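Alpha-L-rhamnosidase (PDB 6GSZ) probably hydrolyses terminal non-reducing alpha-L-rhamnose residues of alpha-L-rhamnosides, and binds calcium. Local coordinates at residues I563-V568 with A634-E639; Y599-A604 with T655-A660; S325-L330 with N362-T367; I342-K345 with T351-F354. All blocks are in the same frame, centred on the assembly; numbering follows the deposited sequence.

Contact 1: residues I563-V568 with A634-E639; sequences IVRNDV and AKLTKE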
loop_
_atom_site.group_PDB
_atom_site.type_symbol
_atom_site.label_atom_id
_atom_site.label_comp_id
_atom_site.label_asym_id
_atom_site.label_seq_id
_atom_site.Cartn_x
_atom_site.Cartn_y
_atom_site.Cartn_z
ATOM N N ILE A 563 25.684 4.235 -1.723
ATOM C CA ILE A 563 26.350 2.974 -1.989
ATOM C C ILE A 563 27.827 3.081 -1.587
ATOM O O ILE A 563 28.468 4.099 -1.839
ATOM C CB ILE A 563 26.189 2.604 -3.472
ATOM C CG1 ILE A 563 24.702 2.340 -3.794
ATOM C CG2 ILE A 563 27.053 1.410 -3.838
ATOM C CD1 ILE A 563 24.415 2.044 -5.237
ATOM N N VAL A 564 28.333 2.025 -0.920
ATOM C CA VAL A 564 29.713 1.942 -0.469
ATOM C C VAL A 564 30.468 1.074 -1.486
ATOM O O VAL A 564 30.138 -0.068 -1.683
ATOM C CB VAL A 564 29.804 1.338 0.956
ATOM C CG1 VAL A 564 31.234 1.183 1.444
ATOM C CG2 VAL A 564 29.036 2.171 1.924
ATOM N N ARG A 565 31.525 1.627 -2.080
ATOM C CA ARG A 565 32.134 1.032 -3.249
ATOM C C ARG A 565 33.579 0.571 -2.980
ATOM O O ARG A 565 34.287 1.112 -2.123
ATOM C CB ARG A 565 32.172 1.989 -4.421
ATOM C CG ARG A 565 30.770 2.373 -4.886
ATOM C CD ARG A 565 30.766 3.385 -5.969
ATOM N NE ARG A 565 29.438 3.878 -6.245
ATOM C CZ ARG A 565 28.758 3.697 -7.377
ATOM N NH1 ARG A 565 29.211 2.885 -8.326
ATOM N NH2 ARG A 565 27.620 4.343 -7.547
ATOM N N ASN A 566 33.982 -0.437 -3.754
ATOM C CA ASN A 566 35.373 -0.872 -3.847
ATOM C C ASN A 566 36.131 0.050 -4.825
ATOM O O ASN A 566 35.579 1.045 -5.349
ATOM C CB ASN A 566 35.471 -2.368 -4.154
ATOM C CG ASN A 566 35.205 -2.749 -5.596
ATOM O OD1 ASN A 566 34.853 -1.885 -6.402
ATOM N ND2 ASN A 566 35.348 -4.050 -5.900
ATOM N N ASP A 567 37.412 -0.277 -5.050
ATOM C CA ASP A 567 38.289 0.588 -5.821
ATOM C C ASP A 567 37.857 0.717 -7.287
ATOM O O ASP A 567 38.265 1.657 -7.917
ATOM C CB ASP A 567 39.732 0.073 -5.773
ATOM C CG ASP A 567 39.939 -1.382 -6.233
ATOM O OD1 ASP A 567 38.930 -2.101 -6.567
ATOM O OD2 ASP A 567 41.118 -1.818 -6.264
ATOM N N VAL A 568 37.114 -0.239 -7.844
ATOM C CA VAL A 568 36.692 -0.144 -9.263
ATOM C C VAL A 568 35.216 0.273 -9.372
ATOM O O VAL A 568 34.667 0.281 -10.434
ATOM C CB VAL A 568 36.939 -1.458 -10.022
ATOM C CG1 VAL A 568 38.421 -1.808 -10.070
ATOM C CG2 VAL A 568 36.125 -2.625 -9.474
ATOM N N ALA A 634 28.276 1.605 -18.373
ATOM C CA ALA A 634 29.102 0.848 -19.288
ATOM C C ALA A 634 30.397 0.403 -18.601
ATOM O O ALA A 634 30.802 -0.747 -18.747
ATOM C CB ALA A 634 29.390 1.683 -20.520
ATOM N N LYS A 635 31.035 1.300 -17.830
ATOM C CA LYS A 635 32.299 0.955 -17.173
ATOM C C LYS A 635 32.077 -0.132 -16.116
ATOM O O LYS A 635 32.858 -1.100 -16.007
ATOM C CB LYS A 635 32.979 2.204 -16.604
ATOM C CG LYS A 635 33.499 3.203 -17.640
ATOM C CD LYS A 635 34.468 2.653 -18.658
ATOM N N LEU A 636 30.986 -0.021 -15.358
ATOM C CA LEU A 636 30.721 -0.993 -14.318
ATOM C C LEU A 636 30.189 -2.320 -14.858
ATOM O O LEU A 636 30.340 -3.348 -14.216
ATOM C CB LEU A 636 29.767 -0.427 -13.271
ATOM C CG LEU A 636 30.289 0.764 -12.481
ATOM C CD1 LEU A 636 29.231 1.224 -11.494
ATOM C CD2 LEU A 636 31.551 0.393 -11.738
ATOM N N THR A 637 29.604 -2.313 -16.066
ATOM C CA THR A 637 29.222 -3.544 -16.692
ATOM C C THR A 637 30.492 -4.391 -16.965
ATOM O O THR A 637 30.520 -5.603 -16.716
ATOM C CB THR A 637 28.424 -3.298 -17.970
ATOM O OG1 THR A 637 27.138 -2.745 -17.688
ATOM C CG2 THR A 637 28.239 -4.585 -18.727
ATOM N N LYS A 638 31.548 -3.732 -17.460
ATOM C CA LYS A 638 32.863 -4.386 -17.662
ATOM C C LYS A 638 33.391 -4.945 -16.330
ATOM O O LYS A 638 33.833 -6.107 -16.267
ATOM C CB LYS A 638 33.880 -3.445 -18.325
ATOM C CG LYS A 638 35.292 -4.003 -18.494
ATOM C CD LYS A 638 36.303 -2.997 -19.059
ATOM C CE LYS A 638 37.702 -3.571 -19.150
ATOM N NZ LYS A 638 38.443 -3.030 -20.315
ATOM N N GLU A 639 33.280 -4.146 -15.251
ATOM C CA GLU A 639 33.758 -4.613 -13.926
ATOM C C GLU A 639 32.902 -5.789 -13.413
ATOM O O GLU A 639 33.439 -6.742 -12.842
ATOM C CB GLU A 639 33.794 -3.472 -12.916
ATOM C CG GLU A 639 34.724 -2.354 -13.262
ATOM C CD GLU A 639 36.181 -2.765 -13.440
ATOM O OE1 GLU A 639 36.605 -3.795 -12.828
ATOM O OE2 GLU A 639 36.916 -2.033 -14.156
#

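Contact 2: residues Y599-A604 with T655-A660; sequences YLVSDA and TQTGLA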
loop_
_atom_site.group_PDB
_atom_site.type_symbol
_atom_site.label_atom_id
_atom_site.label_comp_id
_atom_site.label_asym_id
_atom_site.label_seq_id
_atom_site.Cartn_x
_atom_site.Cartn_y
_atom_site.Cartn_z
ATOM N N TYR A 599 27.539 -10.480 -3.178
ATOM C CA TYR A 599 28.140 -9.364 -3.925
ATOM C C TYR A 599 27.840 -9.481 -5.423
ATOM O O TYR A 599 27.717 -8.431 -6.079
ATOM C CB TYR A 599 29.638 -9.218 -3.579
ATOM C CG TYR A 599 29.811 -9.028 -2.098
ATOM C CD1 TYR A 599 29.360 -7.886 -1.456
ATOM C CD2 TYR A 599 30.313 -10.048 -1.324
ATOM C CE1 TYR A 599 29.420 -7.750 -0.077
ATOM C CE2 TYR A 599 30.402 -9.918 0.053
ATOM C CZ TYR A 599 29.933 -8.780 0.674
ATOM O OH TYR A 599 29.978 -8.690 2.036
ATOM N N LEU A 600 27.709 -10.703 -5.948
ATOM C CA LEU A 600 27.241 -10.856 -7.342
ATOM C C LEU A 600 25.840 -10.236 -7.429
ATOM O O LEU A 600 25.541 -9.403 -8.304
ATOM C CB LEU A 600 27.215 -12.337 -7.692
ATOM C CG LEU A 600 26.841 -12.735 -9.127
ATOM C CD1 LEU A 600 27.288 -14.187 -9.334
ATOM C CD2 LEU A 600 25.337 -12.624 -9.365
ATOM N N VAL A 601 24.990 -10.590 -6.445
ATOM C CA VAL A 601 23.628 -10.052 -6.390
ATOM C C VAL A 601 23.658 -8.525 -6.257
ATOM O O VAL A 601 22.959 -7.793 -6.978
ATOM C CB VAL A 601 22.796 -10.693 -5.259
ATOM C CG1 VAL A 601 21.463 -10.005 -5.037
ATOM C CG2 VAL A 601 22.544 -12.166 -5.530
ATOM N N SER A 602 24.455 -8.042 -5.300
ATOM C CA SER A 602 24.516 -6.616 -5.020
ATOM C C SER A 602 25.007 -5.801 -6.224
ATOM O O SER A 602 24.499 -4.721 -6.525
ATOM C CB SER A 602 25.372 -6.380 -3.784
ATOM O OG SER A 602 24.779 -6.918 -2.601
ATOM N N ASP A 603 26.067 -6.305 -6.858
ATOM C CA ASP A 603 26.624 -5.609 -8.007
ATOM C C ASP A 603 25.640 -5.590 -9.169
ATOM O O ASP A 603 25.557 -4.545 -9.881
ATOM C CB ASP A 603 27.921 -6.279 -8.446
ATOM C CG ASP A 603 29.104 -6.033 -7.520
ATOM O OD1 ASP A 603 29.013 -5.118 -6.643
ATOM O OD2 ASP A 603 30.135 -6.755 -7.680
ATOM N N ALA A 604 24.881 -6.678 -9.329
ATOM C CA ALA A 604 23.847 -6.692 -10.389
ATOM C C ALA A 604 22.836 -5.568 -10.134
ATOM O O ALA A 604 22.495 -4.813 -11.059
ATOM C CB ALA A 604 23.185 -8.029 -10.478
ATOM N N THR A 655 22.955 -20.505 -10.638
ATOM C CA THR A 655 21.736 -20.640 -9.872
ATOM C C THR A 655 20.637 -19.837 -10.560
ATOM O O THR A 655 20.901 -19.049 -11.479
ATOM C CB THR A 655 21.934 -20.094 -8.460
ATOM O OG1 THR A 655 22.278 -18.699 -8.543
ATOM C CG2 THR A 655 23.010 -20.853 -7.708
ATOM N N GLN A 656 19.395 -20.070 -10.160
ATOM C CA GLN A 656 18.300 -19.346 -10.751
ATOM C C GLN A 656 18.542 -17.840 -10.629
ATOM O O GLN A 656 18.373 -17.112 -11.607
ATOM C CB GLN A 656 16.968 -19.796 -10.174
ATOM C CG GLN A 656 16.593 -21.204 -10.593
ATOM C CD GLN A 656 15.218 -21.607 -10.125
ATOM O OE1 GLN A 656 14.331 -20.765 -9.929
ATOM N NE2 GLN A 656 15.052 -22.914 -9.923
ATOM N N THR A 657 18.867 -17.354 -9.420
ATOM C CA THR A 657 19.106 -15.913 -9.262
ATOM C C THR A 657 20.400 -15.464 -9.967
ATOM O O THR A 657 20.439 -14.378 -10.579
ATOM C CB THR A 657 19.125 -15.530 -7.782
ATOM O OG1 THR A 657 17.813 -15.785 -7.287
ATOM C CG2 THR A 657 19.512 -14.094 -7.540
ATOM N N GLY A 658 21.458 -16.266 -9.851
ATOM C CA GLY A 658 22.741 -15.914 -10.430
ATOM C C GLY A 658 22.725 -15.747 -11.951
ATOM O O GLY A 658 23.473 -14.899 -12.471
ATOM N N LEU A 659 21.841 -16.498 -12.618
ATOM C CA LEU A 659 21.624 -16.337 -14.044
ATOM C C LEU A 659 20.555 -15.271 -14.321
ATOM O O LEU A 659 20.667 -14.503 -15.258
ATOM C CB LEU A 659 21.224 -17.681 -14.642
ATOM C CG LEU A 659 22.390 -18.647 -14.815
ATOM C CD1 LEU A 659 21.883 -20.065 -14.810
ATOM C CD2 LEU A 659 23.176 -18.334 -16.071
ATOM N N ALA A 660 19.446 -15.275 -13.574
ATOM C CA ALA A 660 18.316 -14.397 -13.929
ATOM C C ALA A 660 18.736 -12.921 -13.872
ATOM O O ALA A 660 18.350 -12.103 -14.713
ATOM C CB ALA A 660 17.132 -14.648 -13.041
#

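Contact 3: residues S325-L330 with N362-T367; sequences SGKTVL and NGEVAT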
loop_
_atom_site.group_PDB
_atom_site.type_symbol
_atom_site.label_atom_id
_atom_site.label_comp_id
_atom_site.label_asym_id
_atom_site.label_seq_id
_atom_site.Cartn_x
_atom_site.Cartn_y
_atom_site.Cartn_z
ATOM N N SER A 325 -8.061 -29.693 22.208
ATOM C CA SER A 325 -8.278 -29.699 23.689
ATOM C C SER A 325 -9.653 -29.136 24.076
ATOM O O SER A 325 -9.909 -28.917 25.255
ATOM C CB SER A 325 -7.178 -28.911 24.355
ATOM O OG SER A 325 -7.236 -27.550 23.944
ATOM N N GLY A 326 -10.521 -28.889 23.093
ATOM C CA GLY A 326 -11.887 -28.464 23.312
ATOM C C GLY A 326 -12.056 -26.949 23.390
ATOM O O GLY A 326 -13.112 -26.490 23.815
ATOM N N LYS A 327 -11.059 -26.174 22.946
ATOM C CA LYS A 327 -11.214 -24.708 22.907
ATOM C C LYS A 327 -12.153 -24.330 21.744
ATOM O O LYS A 327 -12.222 -25.020 20.708
ATOM C CB LYS A 327 -9.858 -24.007 22.759
ATOM C CG LYS A 327 -8.801 -24.324 23.810
ATOM C CD LYS A 327 -9.242 -24.103 25.242
ATOM C CE LYS A 327 -8.298 -24.747 26.248
ATOM N NZ LYS A 327 -8.726 -24.481 27.645
ATOM N N THR A 328 -12.829 -23.189 21.871
ATOM C CA THR A 328 -13.715 -22.690 20.825
ATOM C C THR A 328 -12.908 -21.835 19.851
ATOM O O THR A 328 -12.254 -20.891 20.289
ATOM C CB THR A 328 -14.851 -21.853 21.417
ATOM O OG1 THR A 328 -15.607 -22.715 22.269
ATOM C CG2 THR A 328 -15.754 -21.256 20.372
ATOM N N VAL A 329 -12.990 -22.171 18.553
ATOM C CA VAL A 329 -12.228 -21.479 17.506
ATOM C C VAL A 329 -13.157 -21.029 16.373
ATOM O O VAL A 329 -13.955 -21.797 15.828
ATOM C CB VAL A 329 -11.084 -22.346 16.960
ATOM C CG1 VAL A 329 -10.214 -21.565 15.985
ATOM C CG2 VAL A 329 -10.227 -22.934 18.070
ATOM N N LEU A 330 -13.025 -19.744 16.037
ATOM C CA LEU A 330 -13.621 -19.149 14.855
ATOM C C LEU A 330 -12.676 -19.337 13.664
ATOM O O LEU A 330 -11.463 -19.185 13.791
ATOM C CB LEU A 330 -13.814 -17.653 15.095
ATOM C CG LEU A 330 -14.527 -17.226 16.372
ATOM C CD1 LEU A 330 -14.730 -15.729 16.373
ATOM C CD2 LEU A 330 -15.859 -17.960 16.531
ATOM N N ASN A 362 -0.912 -28.409 15.305
ATOM C CA ASN A 362 -1.041 -29.367 16.400
ATOM C C ASN A 362 -2.431 -29.248 17.045
ATOM O O ASN A 362 -2.588 -29.505 18.250
ATOM C CB ASN A 362 0.086 -29.176 17.433
ATOM C CG ASN A 362 1.444 -29.500 16.852
ATOM O OD1 ASN A 362 1.531 -30.202 15.845
ATOM N ND2 ASN A 362 2.505 -28.986 17.451
ATOM N N GLY A 363 -3.444 -28.908 16.231
ATOM C CA GLY A 363 -4.846 -28.917 16.663
ATOM C C GLY A 363 -5.249 -27.699 17.492
ATOM O O GLY A 363 -6.351 -27.681 18.016
ATOM N N GLU A 364 -4.374 -26.689 17.621
ATOM C CA GLU A 364 -4.689 -25.443 18.352
ATOM C C GLU A 364 -4.245 -24.226 17.524
ATOM O O GLU A 364 -3.377 -24.316 16.641
ATOM C CB GLU A 364 -3.954 -25.365 19.694
ATOM C CG GLU A 364 -4.130 -26.597 20.576
ATOM C CD GLU A 364 -5.506 -26.751 21.211
ATOM O OE1 GLU A 364 -6.266 -25.754 21.245
ATOM O OE2 GLU A 364 -5.807 -27.878 21.674
ATOM N N VAL A 365 -4.783 -23.060 17.868
ATOM C CA VAL A 365 -4.360 -21.831 17.225
ATOM C C VAL A 365 -2.848 -21.660 17.451
ATOM O O VAL A 365 -2.331 -22.029 18.481
ATOM C CB VAL A 365 -5.187 -20.616 17.673
ATOM C CG1 VAL A 365 -6.658 -20.787 17.349
ATOM C CG2 VAL A 365 -5.002 -20.270 19.135
ATOM N N ALA A 366 -2.133 -21.169 16.425
ATOM C CA ALA A 366 -0.680 -21.091 16.492
ATOM C C ALA A 366 -0.210 -19.670 16.816
ATOM O O ALA A 366 -0.134 -18.830 15.937
ATOM C CB ALA A 366 -0.123 -21.542 15.174
ATOM N N THR A 367 0.116 -19.399 18.087
ATOM C CA THR A 367 0.597 -18.091 18.488
ATOM C C THR A 367 2.122 -18.003 18.392
ATOM O O THR A 367 2.691 -16.925 18.386
ATOM C CB THR A 367 0.119 -17.763 19.908
ATOM O OG1 THR A 367 0.615 -18.780 20.770
ATOM C CG2 THR A 367 -1.385 -17.685 19.997
#

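Contact 4: residues I342-K345 with T351-F354; sequences IRVK and TIRF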
loop_
_atom_site.group_PDB
_atom_site.type_symbol
_atom_site.label_atom_id
_atom_site.label_comp_id
_atom_site.label_asym_id
_atom_site.label_seq_id
_atom_site.Cartn_x
_atom_site.Cartn_y
_atom_site.Cartn_z
ATOM N N ILE A 342 -18.182 -7.435 17.543
ATOM C CA ILE A 342 -19.006 -8.364 18.318
ATOM C C ILE A 342 -20.298 -7.645 18.695
ATOM O O ILE A 342 -20.311 -6.411 18.816
ATOM C CB ILE A 342 -18.272 -8.908 19.567
ATOM C CG1 ILE A 342 -18.010 -7.838 20.635
ATOM C CG2 ILE A 342 -17.020 -9.657 19.132
ATOM C CD1 ILE A 342 -17.260 -8.326 21.859
ATOM N N ARG A 343 -21.368 -8.447 18.814
ATOM C CA ARG A 343 -22.634 -8.007 19.316
ATOM C C ARG A 343 -23.093 -9.060 20.318
ATOM O O ARG A 343 -23.390 -10.190 19.925
ATOM C CB ARG A 343 -23.623 -7.843 18.159
ATOM C CG ARG A 343 -23.245 -6.721 17.201
ATOM C CD ARG A 343 -23.919 -6.708 15.847
ATOM N NE ARG A 343 -23.602 -5.500 15.080
ATOM C CZ ARG A 343 -24.168 -5.191 13.913
ATOM N NH1 ARG A 343 -24.920 -6.088 13.296
ATOM N NH2 ARG A 343 -24.002 -3.993 13.380
ATOM N N VAL A 344 -23.087 -8.702 21.604
ATOM C CA VAL A 344 -23.116 -9.724 22.616
ATOM C C VAL A 344 -23.736 -9.160 23.895
ATOM O O VAL A 344 -23.525 -8.010 24.230
ATOM C CB VAL A 344 -21.690 -10.248 22.875
ATOM C CG1 VAL A 344 -20.750 -9.136 23.349
ATOM C CG2 VAL A 344 -21.680 -11.425 23.841
ATOM N N LYS A 345 -24.457 -10.026 24.619
ATOM C CA LYS A 345 -24.965 -9.739 25.957
ATOM C C LYS A 345 -24.412 -10.794 26.918
ATOM O O LYS A 345 -24.355 -11.975 26.614
ATOM C CB LYS A 345 -26.504 -9.757 26.000
ATOM C CG LYS A 345 -27.072 -9.656 27.410
ATOM C CD LYS A 345 -28.519 -9.258 27.473
ATOM C CE LYS A 345 -28.891 -8.832 28.884
ATOM N NZ LYS A 345 -30.349 -8.849 29.106
ATOM N N THR A 351 -15.278 -11.483 31.378
ATOM C CA THR A 351 -14.357 -11.102 30.334
ATOM C C THR A 351 -14.292 -12.179 29.243
ATOM O O THR A 351 -14.059 -13.366 29.514
ATOM C CB THR A 351 -12.958 -10.842 30.918
ATOM O OG1 THR A 351 -13.070 -9.888 31.973
ATOM C CG2 THR A 351 -11.947 -10.364 29.886
ATOM N N ILE A 352 -14.440 -11.724 27.992
ATOM C CA ILE A 352 -14.204 -12.525 26.814
ATOM C C ILE A 352 -12.796 -12.229 26.281
ATOM O O ILE A 352 -12.423 -11.064 26.158
ATOM C CB ILE A 352 -15.239 -12.201 25.717
ATOM C CG1 ILE A 352 -16.650 -11.979 26.258
ATOM C CG2 ILE A 352 -15.191 -13.257 24.630
ATOM C CD1 ILE A 352 -17.671 -11.608 25.194
ATOM N N ARG A 353 -12.073 -13.292 25.914
ATOM C CA ARG A 353 -10.742 -13.173 25.342
ATOM C C ARG A 353 -10.760 -13.708 23.907
ATOM O O ARG A 353 -11.388 -14.762 23.634
ATOM C CB ARG A 353 -9.724 -13.959 26.172
ATOM C CG ARG A 353 -8.281 -13.768 25.728
ATOM C CD ARG A 353 -7.276 -14.585 26.510
ATOM N NE ARG A 353 -7.453 -16.003 26.250
ATOM C CZ ARG A 353 -6.823 -16.970 26.899
ATOM N NH1 ARG A 353 -5.931 -16.671 27.833
ATOM N NH2 ARG A 353 -7.062 -18.234 26.584
ATOM N N PHE A 354 -10.067 -12.960 23.025
ATOM C CA PHE A 354 -9.963 -13.287 21.599
ATOM C C PHE A 354 -8.493 -13.364 21.214
ATOM O O PHE A 354 -7.800 -12.352 21.294
ATOM C CB PHE A 354 -10.658 -12.212 20.769
ATOM C CG PHE A 354 -12.101 -11.951 21.107
ATOM C CD1 PHE A 354 -13.109 -12.693 20.549
ATOM C CD2 PHE A 354 -12.459 -10.979 22.035
ATOM C CE1 PHE A 354 -14.436 -12.451 20.860
ATOM C CE2 PHE A 354 -13.786 -10.717 22.313
ATOM C CZ PHE A 354 -14.770 -11.467 21.752
#

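Contact 1: residues I563-V568 with A634-E639
Leu-636 and Val-568 set hydrocarbon against polar groups in this contact between the loop 563-568 and one turn of helix 623-644. Leu-636 straddles two of them: its CD2 methyl sits 3.4 Å from the carbonyl O of Val-568, while its CD1 meets the guanidinium of Arg-565 at the edge, in the plane of the group, 3.6 Å from NH1. The two side chains cross there at about a right angle. Val-568 in turn lies against the OE1 side of the Glu-639 carboxylate, its CG2 3.6 Å from OE1, with Glu-639 CG touching as well. The bend of Glu-639 at chi2 (-58°) turns the carboxylate beside Val-568.

No hydrogen bond links the two segments. Asn-566 OD1 accepts from Val-568 N at 3.1 Å in an Asx turn, the N-H approaching from well above the carbonyl plane, and this turn helps set the position of Val-568. The guanidinium of Arg-565 is gripped by the backbone carbonyls of Gly-569 and Val-559, and the same side chain touches an N-linked glycan. Glu-639 OE1 makes a long, weak ion pair with Lys-642.

Leu-606 and Leu-607 of helix 598-619 pack against Arg-565 and Leu-636 respectively, so in the helical six-hairpin glycosidase domain the loop that follows helix 545-562 lies against both helices of the next pair, 598-619 and 623-644.

Contact 2: residues Y599-A604 with T655-A660
Val-601 and Thr-657 meet methyl to methyl, CG2 of the valine 4.1 Å from CG2 of the threonine, the two side chains crossing at a slant. Beside them Leu-600 reaches over Gly-658, its CD2 4.3 Å from the glycine O. Nothing closer joins the segments. The backbones are nearest at Val-601 and Gly-658, whose CA atoms lie 7.2 Å apart.

The torsion of Thr-657 sorts its two branches. With chi1 at -65°, CG2 lies anti to the backbone N and faces the valine, while OG1 is directed elsewhere and hydrogen-bonds to Asp-580 OD2. The methyl is thereby presented to helix 598-619 and the hydroxyl is satisfied by an acid from a loop.

One shell further out, Thr-655 is the N-cap of helix 656-664: its OG1 accepts from Gly-658 N at 2.9 Å (N-H...O angle 147°) and also bonds to Thr-596 OG1, which ties the start of this helix to the chain just ahead of helix 598-619. Trp-644 packs on Leu-600 from helix 623-644, which lies between the two in the chain of the six-hairpin glycosidase domain, and Leu-661 continues the apolar seam against Val-601.

The touching residues are all buried and no polar bond crosses between the segments, so their contact is dispersive; the polar bonds nearest it, at Thr-655 and Thr-657, run to other partners. Separately, Gly-658 O is buried under Leu-600 with no partner in the model, probably a small cost.

Contact 3: residues S325-L330 with N362-T367
Ser-325 and Glu-364 face each other with CA atoms 7.7 Å apart, and Val-329 and Val-365 with theirs 7.9 Å apart, so no backbone-to-backbone bond joins the segments, and side chains of 362-367 bridge the gap.

At the exposed end a single carboxylate oxygen does the work. Glu-364 OE2 accepts from the backbone N of Ser-325 at 2.9 Å and from its OG at 2.7 Å, both on the syn side; the amide lies nearer the carboxylate plane than the hydroxyl, which is tilted 35° out of it. The serine hydroxyl is turned in between its own N and carbonyl carbon (chi1 63°), and that places OG and N together over the same oxygen like a pincer. The other oxygen, OE1, bonds to Ser-323 OG, so the acid is fixed at both ends of its head. CG of Lys-327 passes 3.9 Å from OE1, but the chain bends away and its ammonium stays well apart.

Further in, the CG1 methyls of Val-329 and Val-365 touch at 3.9 Å, their side chains running past one another in opposite directions. Tyr-400 and Gln-402 of strand 400-404 pack beside Val-329 and Val-365 respectively.

Strand 400-404 pairs with both 328-332 and 351-361, and 364-365 forms a beta hairpin with 351-361; the carboxylate clasp thus ties the loop ahead of strand 328-332 to the short strand 364-365 at the margin of a sheet in the concanavalin-like domain.

Contact 4: residues I342-K345 with T351-F354
The ring of Phe-354 meets Ile-342 obliquely: CG2 of the isoleucine lies 3.9 Å from CZ and 4.2 Å from CE1, and its CD1 comes to 4.0 Å from CZ. CG2 and CD1 of Ile-342 thus both rest against the CZ corner from one side, the two side chains approaching from opposite directions. The first torsion of Ile-342 explains why both methyls reach it: CG1 lies between the backbone N and the carbonyl carbon (chi1 68°) while CG2 is beside the N, and both branches project toward the ring. Val-401 and Val-403 of strand 400-404 also touch Phe-354.

A second apolar pair continues the layer. Val-344 CG2 stands 4.2 Å from Ile-352 CD1, the end of an isoleucine chain that is extended at chi2 (178°) and so reaches well across toward the opposite strand. Pro-407 touches both Val-344 and Ile-352.

The backbones stay far apart, 10.2 Å between the CA atoms of Val-344 and Ile-352, as befits strands of two different sheets facing each other: 339-344 belongs to the antiparallel sheet with 417-424 and 387-389, while 351-361 pairs with 376-380 and 400-404. Phe-379 of strand 376-380 closes in on Ile-342.

All four touching residues are buried and no hydrogen bond joins the segments, so the two sheets of this beta sandwich are held here by van der Waals contact between aliphatic branches and one aromatic ring.

Overall arrangement
From the N terminus the first contact to open is contact 3, at 325-330. Before it closes at 362-367, contact 4 opens at 342-345 and shuts again at 351-354, after a five-residue connection that passes from one sheet to the other, so contact 4 lies wholly within the span of contact 3. Both belong to the concanavalin-like domain and share a sheet through strands 351-361 and 364-365. Much later, in the helical glycosidase domain, contact 1 opens at 563-568 and contact 2 at 599-604; contact 1 closes first, so these two cross. Contact 1 ties the loop after helix 545-562 to helix 623-644, contact 2 ties helix 598-619 to helix 656-664.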